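Local atomic coordinates of hypothetical conserved protein (Geobacillus kaustophilus, PDB entry 2YXY), a protein that is of unknown function, belongs to the DUF1811 family and joins a helical hairpin to a small antiparallel beta-sheet domain. Residues L19-A30 and Y45-M56. Sequence-based numbering, arbitrary orientation.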
loop_
_atom_site.group_PDB
_atom_site.type_symbol
_atom_site.label_atom_id
_atom_site.label_comp_id
_atom_site.label_asym_id
_atom_site.label_seq_id
_atom_site.Cartn_x
_atom_site.Cartn_y
_atom_site.Cartn_z
ATOM N N LEU A 19 0.208 -7.272 -12.823
ATOM C CA LEU A 19 0.204 -6.275 -11.772
ATOM C C LEU A 19 0.974 -5.050 -12.248
ATOM O O LEU A 19 0.503 -3.934 -12.064
ATOM C CB LEU A 19 0.824 -6.833 -10.487
ATOM C CG LEU A 19 -0.129 -7.815 -9.788
ATOM C CD1 LEU A 19 0.648 -8.680 -8.760
ATOM C CD2 LEU A 19 -1.268 -7.012 -9.103
ATOM N N GLN A 20 2.127 -5.260 -12.893
ATOM C CA GLN A 20 2.949 -4.133 -13.379
ATOM C C GLN A 20 2.225 -3.276 -14.413
ATOM O O GLN A 20 2.348 -2.040 -14.403
ATOM C CB GLN A 20 4.266 -4.628 -13.987
ATOM C CG GLN A 20 5.264 -5.151 -12.965
ATOM C CD GLN A 20 6.012 -4.038 -12.245
ATOM O OE1 GLN A 20 5.411 -3.086 -11.727
ATOM N NE2 GLN A 20 7.335 -4.157 -12.201
ATOM N N GLN A 21 1.508 -3.942 -15.322
ATOM C CA GLN A 21 0.731 -3.262 -16.350
ATOM C C GLN A 21 -0.419 -2.482 -15.685
ATOM O O GLN A 21 -0.739 -1.371 -16.094
ATOM C CB GLN A 21 0.176 -4.284 -17.367
ATOM C CG GLN A 21 1.316 -5.039 -18.063
ATOM C CD GLN A 21 0.872 -6.162 -18.979
ATOM O OE1 GLN A 21 0.114 -7.053 -18.582
ATOM N NE2 GLN A 21 1.371 -6.143 -20.211
ATOM N N GLU A 22 -1.063 -3.084 -14.687
ATOM C CA GLU A 22 -2.132 -2.382 -14.000
ATOM C C GLU A 22 -1.511 -1.123 -13.336
ATOM O O GLU A 22 -2.029 -0.019 -13.452
ATOM C CB GLU A 22 -2.761 -3.291 -12.949
ATOM C CG GLU A 22 -3.727 -2.571 -12.006
ATOM C CD GLU A 22 -5.089 -2.316 -12.635
ATOM O OE1 GLU A 22 -6.008 -1.860 -11.903
ATOM O OE2 GLU A 22 -5.232 -2.570 -13.852
ATOM N N ILE A 23 -0.367 -1.288 -12.688
ATOM C CA ILE A 23 0.262 -0.153 -12.024
ATOM C C ILE A 23 0.621 0.962 -13.003
ATOM O O ILE A 23 0.453 2.146 -12.681
ATOM C CB ILE A 23 1.506 -0.603 -11.238
ATOM C CG1 ILE A 23 1.045 -1.388 -10.001
ATOM C CG2 ILE A 23 2.373 0.616 -10.852
ATOM C CD1 ILE A 23 2.111 -2.306 -9.402
ATOM N N ALA A 24 1.114 0.596 -14.189
ATOM C CA ALA A 24 1.471 1.593 -15.209
ATOM C C ALA A 24 0.212 2.360 -15.649
ATOM O O ALA A 24 0.242 3.566 -15.856
ATOM C CB ALA A 24 2.139 0.911 -16.445
ATOM N N MET A 25 -0.892 1.650 -15.805
ATOM C CA MET A 25 -2.144 2.276 -16.211
ATOM C C MET A 25 -2.666 3.217 -15.107
ATOM O O MET A 25 -3.090 4.343 -15.376
ATOM C CB MET A 25 -3.169 1.179 -16.507
ATOM C CG MET A 25 -4.623 1.647 -16.769
ATOM S SD MET A 25 -5.625 1.843 -15.266
ATOM C CE MET A 25 -6.110 0.105 -14.860
ATOM N N LEU A 26 -2.633 2.745 -13.863
ATOM C CA LEU A 26 -3.094 3.535 -12.724
ATOM C C LEU A 26 -2.197 4.770 -12.552
ATOM O O LEU A 26 -2.680 5.877 -12.250
ATOM C CB LEU A 26 -3.055 2.683 -11.448
ATOM C CG LEU A 26 -4.001 1.474 -11.308
ATOM C CD1 LEU A 26 -3.595 0.584 -10.103
ATOM C CD2 LEU A 26 -5.427 1.982 -11.145
ATOM N N THR A 27 -0.897 4.578 -12.767
ATOM C CA THR A 27 0.072 5.661 -12.627
ATOM C C THR A 27 -0.222 6.796 -13.609
ATOM O O THR A 27 -0.143 7.968 -13.242
ATOM C CB THR A 27 1.501 5.126 -12.816
ATOM O OG1 THR A 27 1.785 4.211 -11.753
ATOM C CG2 THR A 27 2.564 6.275 -12.809
ATOM N N GLU A 28 -0.590 6.455 -14.841
ATOM C CA GLU A 28 -0.897 7.474 -15.840
ATOM C C GLU A 28 -2.198 8.231 -15.483
ATOM O O GLU A 28 -2.289 9.441 -15.666
ATOM C CB GLU A 28 -0.974 6.837 -17.242
ATOM C CG GLU A 28 -1.402 7.816 -18.350
ATOM C CD GLU A 28 -0.383 8.932 -18.615
ATOM O OE1 GLU A 28 -0.763 9.922 -19.281
ATOM O OE2 GLU A 28 0.788 8.828 -18.181
ATOM N N LYS A 29 -3.201 7.529 -14.976
ATOM C CA LYS A 29 -4.421 8.200 -14.560
ATOM C C LYS A 29 -4.127 9.067 -13.319
ATOM O O LYS A 29 -4.635 10.178 -13.189
ATOM C CB LYS A 29 -5.505 7.179 -14.202
ATOM C CG LYS A 29 -6.096 6.430 -15.388
ATOM C CD LYS A 29 -7.058 5.378 -14.858
ATOM C CE LYS A 29 -7.829 4.703 -15.992
ATOM N NZ LYS A 29 -8.817 3.742 -15.393
ATOM N N ALA A 30 -3.330 8.547 -12.391
ATOM C CA ALA A 30 -2.991 9.324 -11.197
ATOM C C ALA A 30 -2.308 10.630 -11.628
ATOM O O ALA A 30 -2.582 11.695 -11.074
ATOM C CB ALA A 30 -2.042 8.508 -10.258
ATOM N N TYR A 45 -6.536 6.511 -6.916
ATOM C CA TYR A 45 -5.586 5.788 -7.768
ATOM C C TYR A 45 -4.349 5.371 -6.976
ATOM O O TYR A 45 -3.815 4.283 -7.190
ATOM C CB TYR A 45 -5.177 6.612 -9.009
ATOM C CG TYR A 45 -6.293 6.827 -10.020
ATOM C CD1 TYR A 45 -6.647 8.119 -10.433
ATOM C CD2 TYR A 45 -7.008 5.737 -10.556
ATOM C CE1 TYR A 45 -7.686 8.330 -11.360
ATOM C CE2 TYR A 45 -8.058 5.932 -11.474
ATOM C CZ TYR A 45 -8.384 7.232 -11.869
ATOM O OH TYR A 45 -9.405 7.438 -12.765
ATOM N N GLU A 46 -3.910 6.212 -6.041
ATOM C CA GLU A 46 -2.738 5.878 -5.231
ATOM C C GLU A 46 -3.022 4.681 -4.320
ATOM O O GLU A 46 -2.126 3.903 -4.047
ATOM C CB GLU A 46 -2.270 7.085 -4.381
ATOM C CG GLU A 46 -1.512 8.164 -5.172
ATOM C CD GLU A 46 -0.311 7.624 -5.973
ATOM O OE1 GLU A 46 0.525 6.881 -5.412
ATOM O OE2 GLU A 46 -0.196 7.949 -7.177
ATOM N N ARG A 47 -4.248 4.555 -3.820
ATOM C CA ARG A 47 -4.591 3.391 -2.993
ATOM C C ARG A 47 -4.533 2.120 -3.827
ATOM O O ARG A 47 -4.031 1.092 -3.371
ATOM C CB ARG A 47 -6.008 3.499 -2.434
ATOM C CG ARG A 47 -6.154 4.417 -1.251
ATOM C CD ARG A 47 -7.617 4.496 -0.864
ATOM N NE ARG A 47 -7.806 5.061 0.461
ATOM C CZ ARG A 47 -7.663 4.373 1.587
ATOM N NH1 ARG A 47 -7.851 4.966 2.761
ATOM N NH2 ARG A 47 -7.354 3.085 1.534
ATOM N N LYS A 48 -5.078 2.177 -5.044
ATOM C CA LYS A 48 -5.075 1.010 -5.921
ATOM C C LYS A 48 -3.657 0.603 -6.269
ATOM O O LYS A 48 -3.346 -0.589 -6.357
ATOM C CB LYS A 48 -5.860 1.297 -7.214
ATOM C CG LYS A 48 -7.363 1.411 -6.957
ATOM C CD LYS A 48 -8.153 1.605 -8.255
ATOM C CE LYS A 48 -9.648 1.647 -7.971
ATOM N NZ LYS A 48 -10.435 1.496 -9.233
ATOM N N ILE A 49 -2.799 1.601 -6.482
ATOM C CA ILE A 49 -1.393 1.352 -6.805
ATOM C C ILE A 49 -0.726 0.657 -5.622
ATOM O O ILE A 49 -0.020 -0.320 -5.796
ATOM C CB ILE A 49 -0.651 2.702 -7.132
ATOM C CG1 ILE A 49 -1.073 3.182 -8.535
ATOM C CG2 ILE A 49 0.889 2.522 -7.065
ATOM C CD1 ILE A 49 -0.534 4.613 -8.914
ATOM N N ALA A 50 -0.954 1.178 -4.421
ATOM C CA ALA A 50 -0.374 0.579 -3.225
ATOM C C ALA A 50 -0.811 -0.893 -3.124
ATOM O O ALA A 50 -0.009 -1.780 -2.783
ATOM C CB ALA A 50 -0.841 1.351 -1.973
ATOM N N MET A 51 -2.084 -1.153 -3.407
ATOM C CA MET A 51 -2.586 -2.524 -3.325
ATOM C C MET A 51 -1.929 -3.407 -4.357
ATOM O O MET A 51 -1.511 -4.512 -4.037
ATOM C CB MET A 51 -4.108 -2.563 -3.496
ATOM C CG MET A 51 -4.861 -2.112 -2.274
ATOM S SD MET A 51 -4.412 -3.041 -0.779
ATOM C CE MET A 51 -4.843 -4.681 -1.222
ATOM N N ALA A 52 -1.841 -2.938 -5.600
ATOM C CA ALA A 52 -1.205 -3.756 -6.609
ATOM C C ALA A 52 0.265 -4.019 -6.222
ATOM O O ALA A 52 0.768 -5.124 -6.420
ATOM C CB ALA A 52 -1.290 -3.086 -7.975
ATOM N N LYS A 53 0.950 -3.011 -5.682
ATOM C CA LYS A 53 2.342 -3.199 -5.272
ATOM C C LYS A 53 2.485 -4.255 -4.169
ATOM O O LYS A 53 3.413 -5.052 -4.198
ATOM C CB LYS A 53 2.946 -1.874 -4.791
ATOM C CG LYS A 53 3.294 -0.904 -5.930
ATOM C CD LYS A 53 3.888 0.394 -5.351
ATOM C CE LYS A 53 4.383 1.316 -6.442
ATOM N NZ LYS A 53 4.616 2.689 -5.859
ATOM N N ALA A 54 1.538 -4.273 -3.236
ATOM C CA ALA A 54 1.560 -5.211 -2.132
ATOM C C ALA A 54 1.592 -6.666 -2.588
ATOM O O ALA A 54 2.190 -7.516 -1.924
ATOM C CB ALA A 54 0.349 -4.988 -1.241
ATOM N N TYR A 55 0.918 -6.947 -3.699
ATOM C CA TYR A 55 0.883 -8.290 -4.239
ATOM C C TYR A 55 2.179 -8.691 -4.945
ATOM O O TYR A 55 2.265 -9.794 -5.466
ATOM C CB TYR A 55 -0.309 -8.448 -5.192
ATOM C CG TYR A 55 -1.585 -8.671 -4.431
ATOM C CD1 TYR A 55 -2.499 -7.625 -4.222
ATOM C CD2 TYR A 55 -1.847 -9.909 -3.847
ATOM C CE1 TYR A 55 -3.646 -7.816 -3.441
ATOM C CE2 TYR A 55 -2.989 -10.106 -3.064
ATOM C CZ TYR A 55 -3.878 -9.050 -2.868
ATOM O OH TYR A 55 -4.977 -9.239 -2.079
ATOM N N MET A 56 3.167 -7.792 -4.993
ATOM C CA MET A 56 4.471 -8.112 -5.590
ATOM C C MET A 56 5.510 -8.185 -4.462
ATOM O O MET A 56 6.701 -8.318 -4.717
ATOM C CB MET A 56 4.921 -7.054 -6.610
ATOM C CG MET A 56 3.977 -6.888 -7.800
ATOM S SD MET A 56 4.678 -6.005 -9.203
ATOM C CE MET A 56 5.152 -4.494 -8.477
HETATM O O HOH W 1 -10.706 4.932 -13.712
#
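The Lys-29 chain runs over one face of the Tyr-45 ring, crossing the tyrosine side chain at about a right angle. Its CB sits 3.7 Å from the ring centroid, 13° off the normal, in a CH-pi contact. The lysine chain runs extended beyond CG, which carries CD to 3.6 Å from Tyr-45 CE2. Farther out, one water joins Lys-29 NZ and Tyr-45 OH. An alanine in place of Tyr-45 would probably leave the Lys-29 methylenes without their aromatic face and the water without one partner.

Next along the interface, Leu-26 CB packs 3.6 Å from Ile-49 CG1, while Leu-26 CD1 meets Lys-48 CB. Ala-52 CB lies 3.5 Å from Ile-23 CG1, and its small side chain probably helps this close packing. Ile-23 CD1 and Met-56 CE meet tip to tip at 3.9 Å. Leu-19 CD1 touches Tyr-55 CB and Met-56 CG.

At the exposed margin Thr-27 OG1 meets Ile-49 CD1 and donates to Ile-23 O (2.6 Å) from above the carbonyl plane.

The two helices, 16-36 and 39-54, form an antiparallel hairpin with segment axes 9.3 Å apart at 161°. Tyr-11 touches Leu-26, and its OH is hydrogen-bonded to Glu-22 OE1. Ala-50 O is hydrogen-bonded to Ser-105 OG, which ties helix 39-54 to the chain just after strand 100-103 of the four-stranded antiparallel sheet.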